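Long-range contacts in shikimate dehydrogenase (NADP(+)) (Thermus thermophilus, PDB 1WXD), which catalyses the reversible NADPH-linked reduction of 3-dehydroshikimate to shikimate, a step on the pathway to chorismate and the aromatic amino acids: residues A[55-60]-A[85-90]; A[1-6]-A[51-56]. All coordinates share one frame; numbering follows the deposited sequence.

In the fold
Both contacts belong to the substrate-binding domain and touch its mixed sheet; they share Arg55 and Gly56. Interaction 1 pairs strand 56-59 with strand 86-90. All its touching residues are buried, and it rests mainly on antiparallel backbone bonds, with apolar side chains beside them. Interaction 2 joins strand 3-8 to the end of helix 43-53 and the turn into strand 56-59. It is buried too, but Arg3 and Ala53 at its margin are partly exposed, and an arginine lies over an aromatic ring there. Asn58 N bonds to Ala5 O and Gln89 NE2 to Phe54 O, so the two contacts are tied directly. Both reach the second subunit.

Interaction 1 of 2, residues A[55-60]-A[85-90]; sequences RGVNLT and NTVLQV
The Arg55 guanidinium has Leu88 CD1 over one face, toward its rim and 3.7 Å above the plane. At its edge, in plane, a water takes a bond from NH1 at 3.0 Å and gives one to Gln89 O. Val90 CG2 approaches NH1 obliquely. The chain reaches there because CG is anti to the backbone N (chi1 170°) and the chain then bends at chi2. NE bonds to Trp243 O, and NH2 to Leu242 O of the second subunit. A leucine in place of Arg55 would probably leave both carbonyls and the water without the arginine's N-H groups and lose a bond across the dimer interface.

Behind this end, Gln89 N bonds to Arg55 O at 2.9 Å. Val57 and Val87 form a hydrogen-bonded antiparallel pair, with Val87 N to Val57 O at 2.8 Å and nearly straight (170°). Their side chains lie alongside, CG2 of Val57 against CB of Val87. Leu59 CD2 meets Val87 CG2 at 3.6 Å. At the far end Leu59 N bonds to Asn85 O, consistent with positioning this shikimate-binding residue. The buried arginine divides its donors among both subunits and a water, tying the strand pair to helix 229-244 and the dimer partner.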
# COMPACT_ATOMS: atom_id res chain seq x y z
N ARG A 55 -2.85 -7.66 5.23
CA ARG A 55 -2.52 -6.29 4.88
C ARG A 55 -1.10 -6.27 4.33
O ARG A 55 -0.78 -5.50 3.43
CB ARG A 55 -2.62 -5.40 6.11
CG ARG A 55 -2.05 -4.00 5.92
CD ARG A 55 -2.70 -3.26 4.75
NE ARG A 55 -2.28 -1.86 4.71
CZ ARG A 55 -2.83 -0.93 3.95
NH1 ARG A 55 -3.83 -1.22 3.14
NH2 ARG A 55 -2.38 0.32 4.01
N GLY A 56 -0.25 -7.13 4.88
CA GLY A 56 1.13 -7.18 4.44
C GLY A 56 1.91 -8.33 5.04
O GLY A 56 1.51 -8.87 6.08
N VAL A 57 3.00 -8.71 4.39
CA VAL A 57 3.84 -9.80 4.89
C VAL A 57 5.32 -9.55 4.62
O VAL A 57 5.69 -8.82 3.69
CB VAL A 57 3.49 -11.15 4.21
CG1 VAL A 57 2.01 -11.47 4.40
CG2 VAL A 57 3.86 -11.10 2.73
N ASN A 58 6.17 -10.14 5.45
CA ASN A 58 7.61 -10.05 5.26
C ASN A 58 7.99 -11.41 4.68
O ASN A 58 7.33 -12.42 4.96
CB ASN A 58 8.35 -9.85 6.59
CG ASN A 58 8.39 -8.40 7.04
OD1 ASN A 58 8.70 -7.49 6.25
ND2 ASN A 58 8.09 -8.17 8.31
N LEU A 59 9.03 -11.44 3.85
CA LEU A 59 9.48 -12.68 3.24
C LEU A 59 10.93 -12.95 3.62
O LEU A 59 11.76 -12.05 3.63
CB LEU A 59 9.37 -12.58 1.71
CG LEU A 59 8.10 -13.05 0.99
CD1 LEU A 59 6.90 -13.12 1.93
CD2 LEU A 59 7.84 -12.10 -0.16
N THR A 60 11.22 -14.21 3.95
CA THR A 60 12.57 -14.62 4.32
C THR A 60 12.98 -15.80 3.44
O THR A 60 12.31 -16.10 2.45
CB THR A 60 12.66 -15.05 5.80
OG1 THR A 60 11.75 -16.14 6.03
CG2 THR A 60 12.31 -13.90 6.71
N ASN A 85 11.57 -8.25 0.61
CA ASN A 85 11.43 -8.74 1.97
C ASN A 85 10.13 -8.22 2.56
O ASN A 85 9.71 -8.64 3.64
CB ASN A 85 12.60 -8.29 2.86
CG ASN A 85 12.38 -6.90 3.45
OD1 ASN A 85 12.72 -6.65 4.62
ND2 ASN A 85 11.83 -6.00 2.65
N THR A 86 9.50 -7.28 1.85
CA THR A 86 8.25 -6.70 2.31
C THR A 86 7.21 -6.55 1.22
O THR A 86 7.44 -5.91 0.19
CB THR A 86 8.48 -5.32 2.95
OG1 THR A 86 9.40 -5.44 4.04
CG2 THR A 86 7.16 -4.75 3.48
N VAL A 87 6.04 -7.14 1.46
CA VAL A 87 4.93 -7.09 0.52
C VAL A 87 3.74 -6.37 1.13
O VAL A 87 3.40 -6.59 2.30
CB VAL A 87 4.49 -8.50 0.10
CG1 VAL A 87 3.28 -8.42 -0.83
CG2 VAL A 87 5.64 -9.22 -0.58
N LEU A 88 3.11 -5.51 0.34
CA LEU A 88 1.93 -4.76 0.79
C LEU A 88 0.73 -5.18 -0.06
O LEU A 88 0.82 -5.23 -1.28
CB LEU A 88 2.15 -3.26 0.62
CG LEU A 88 0.89 -2.39 0.67
CD1 LEU A 88 0.36 -2.31 2.10
CD2 LEU A 88 1.21 -1.00 0.15
N GLN A 89 -0.39 -5.47 0.60
CA GLN A 89 -1.60 -5.84 -0.11
C GLN A 89 -2.64 -4.73 -0.00
O GLN A 89 -2.97 -4.28 1.09
CB GLN A 89 -2.19 -7.15 0.45
CG GLN A 89 -3.48 -7.61 -0.22
CD GLN A 89 -4.72 -6.89 0.28
OE1 GLN A 89 -5.33 -6.09 -0.43
NE2 GLN A 89 -5.11 -7.17 1.52
N VAL A 90 -3.11 -4.28 -1.16
CA VAL A 90 -4.12 -3.24 -1.25
C VAL A 90 -5.05 -3.63 -2.39
O VAL A 90 -4.60 -3.93 -3.50
CB VAL A 90 -3.49 -1.85 -1.55
CG1 VAL A 90 -4.56 -0.90 -2.03
CG2 VAL A 90 -2.83 -1.30 -0.30
O HOH W 1 -5.24 -3.70 2.36

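Interaction 2 of 2, residues A[1-6]-A[51-56]; sequences MLRFAV and RRAFRG
Arg3 lays its side chain over one face of the Phe54 ring. CD packs on it in a CH-pi contact, 3.8 Å from the ring centroid. CZ follows at 4.5 Å from the same centroid, which makes a cation-pi contact. The guanidinium does not lie flat on the ring. The two planes are 83° apart, so the group stands nearly upright and turns an edge, with NH1, to the ring face. Bends at chi2 and at chi3 (-78°) fold the chain back to this place. Ala53 O lies over one face of the guanidinium, toward its rim, but NH1 makes no hydrogen bond with it.

Phe4 O lies at the edge of the Phe54 ring, 3.6 Å from CE2. Ala5 CB packs against the same CE2 at 3.8 Å. The backbone adds one bond, Arg55 N to Arg3 O at 3.1 Å. It is bent, with an angle of 141° at the hydrogen.

The Phe4 ring goes another way. Its CE2 rests on Arg55 CG at 3.6 Å, and its edge meets the backbone of Gly56. Phe4 CA also makes a CA-H...O contact of 3.2 Å to Gly56 O. Trp243 stacks on the Phe4 ring, which brings in helix 229-244. Leu2 CD2 touches Arg55 CG more loosely, and Leu2 also packs on Leu246 of the second subunit.

Here the chain leaves helix 43-53 and enters strand 56-59 beside strand 3-8. Strand 32-37, helix 43-53 and strand 56-59 form a beta-alpha-beta crossover that spans strand 3-8, which lies between the two parallel strands in the mixed sheet of the substrate-binding domain.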
# COMPACT_ATOMS: atom_id res chain seq x y z
N MET A 1 -8.86 -6.39 10.02
CA MET A 1 -7.90 -5.27 9.90
C MET A 1 -6.53 -5.59 10.47
O MET A 1 -6.41 -6.08 11.59
CB MET A 1 -8.41 -4.03 10.61
CG MET A 1 -9.78 -3.56 10.20
SD MET A 1 -10.17 -2.05 11.05
CE MET A 1 -10.39 -2.64 12.73
N LEU A 2 -5.50 -5.30 9.70
CA LEU A 2 -4.13 -5.50 10.13
C LEU A 2 -3.74 -6.90 10.56
O LEU A 2 -3.59 -7.17 11.75
CB LEU A 2 -3.81 -4.53 11.26
CG LEU A 2 -4.04 -3.07 10.91
CD1 LEU A 2 -3.46 -2.20 12.00
CD2 LEU A 2 -3.40 -2.73 9.56
N ARG A 3 -3.58 -7.79 9.59
CA ARG A 3 -3.11 -9.09 9.89
C ARG A 3 -1.90 -9.28 9.03
O ARG A 3 -1.94 -9.13 7.82
CB ARG A 3 -4.19 -10.10 9.49
CG ARG A 3 -4.03 -11.44 10.22
CD ARG A 3 -4.41 -12.63 9.34
NE ARG A 3 -5.87 -12.76 9.25
CZ ARG A 3 -6.38 -13.38 8.17
NH1 ARG A 3 -5.57 -13.86 7.24
NH2 ARG A 3 -7.70 -13.49 8.02
N PHE A 4 -0.78 -9.53 9.69
CA PHE A 4 0.47 -9.67 8.97
C PHE A 4 1.06 -11.04 9.26
O PHE A 4 0.48 -11.83 10.00
CB PHE A 4 1.46 -8.59 9.40
CG PHE A 4 0.88 -7.20 9.41
CD1 PHE A 4 0.32 -6.67 10.57
CD2 PHE A 4 0.91 -6.41 8.26
CE1 PHE A 4 -0.18 -5.37 10.59
CE2 PHE A 4 0.41 -5.11 8.28
CZ PHE A 4 -0.14 -4.59 9.44
N ALA A 5 2.21 -11.32 8.66
CA ALA A 5 2.87 -12.59 8.87
C ALA A 5 4.20 -12.59 8.16
O ALA A 5 4.43 -11.83 7.22
CB ALA A 5 1.99 -13.72 8.33
N VAL A 6 5.10 -13.44 8.64
CA VAL A 6 6.41 -13.58 8.03
C VAL A 6 6.38 -14.92 7.29
O VAL A 6 6.18 -15.97 7.90
CB VAL A 6 7.54 -13.59 9.09
CG1 VAL A 6 7.29 -14.67 10.13
CG2 VAL A 6 8.88 -13.80 8.42
N ARG A 51 -3.42 -11.98 -0.61
CA ARG A 51 -4.28 -11.01 -1.30
C ARG A 51 -5.70 -10.94 -0.72
O ARG A 51 -6.38 -9.93 -0.80
CB ARG A 51 -4.34 -11.40 -2.78
CG ARG A 51 -3.05 -11.04 -3.53
CD ARG A 51 -3.13 -11.42 -5.02
NE ARG A 51 -1.96 -10.89 -5.74
CZ ARG A 51 -1.84 -11.22 -7.04
NH1 ARG A 51 -2.75 -11.98 -7.62
NH2 ARG A 51 -0.79 -10.77 -7.73
N ARG A 52 -6.16 -12.03 -0.12
CA ARG A 52 -7.52 -12.10 0.41
C ARG A 52 -7.68 -11.80 1.89
O ARG A 52 -8.79 -11.59 2.36
CB ARG A 52 -8.12 -13.48 0.12
CG ARG A 52 -8.21 -13.84 -1.35
CD ARG A 52 -9.34 -13.08 -2.03
NE ARG A 52 -10.64 -13.45 -1.48
CZ ARG A 52 -11.18 -14.66 -1.55
NH1 ARG A 52 -10.52 -15.65 -2.16
NH2 ARG A 52 -12.37 -14.89 -1.02
N ALA A 53 -6.58 -11.78 2.64
CA ALA A 53 -6.74 -11.56 4.06
C ALA A 53 -5.60 -10.89 4.81
O ALA A 53 -5.73 -10.61 6.00
CB ALA A 53 -7.07 -12.88 4.72
N PHE A 54 -4.49 -10.61 4.14
CA PHE A 54 -3.37 -9.98 4.82
C PHE A 54 -3.04 -8.59 4.30
O PHE A 54 -2.96 -8.36 3.09
CB PHE A 54 -2.12 -10.87 4.74
CG PHE A 54 -2.22 -12.14 5.54
CD1 PHE A 54 -2.95 -13.22 5.06
CD2 PHE A 54 -1.60 -12.24 6.78
CE1 PHE A 54 -3.06 -14.39 5.81
CE2 PHE A 54 -1.71 -13.40 7.55
CZ PHE A 54 -2.44 -14.49 7.05
N ARG A 55 -2.85 -7.66 5.23
CA ARG A 55 -2.52 -6.29 4.88
C ARG A 55 -1.10 -6.27 4.33
O ARG A 55 -0.78 -5.50 3.43
CB ARG A 55 -2.62 -5.40 6.11
CG ARG A 55 -2.05 -4.00 5.92
CD ARG A 55 -2.70 -3.26 4.75
NE ARG A 55 -2.28 -1.86 4.71
CZ ARG A 55 -2.83 -0.93 3.95
NH1 ARG A 55 -3.83 -1.22 3.14
NH2 ARG A 55 -2.38 0.32 4.01
N GLY A 56 -0.25 -7.13 4.88
CA GLY A 56 1.13 -7.18 4.44
C GLY A 56 1.91 -8.33 5.04
O GLY A 56 1.51 -8.87 6.08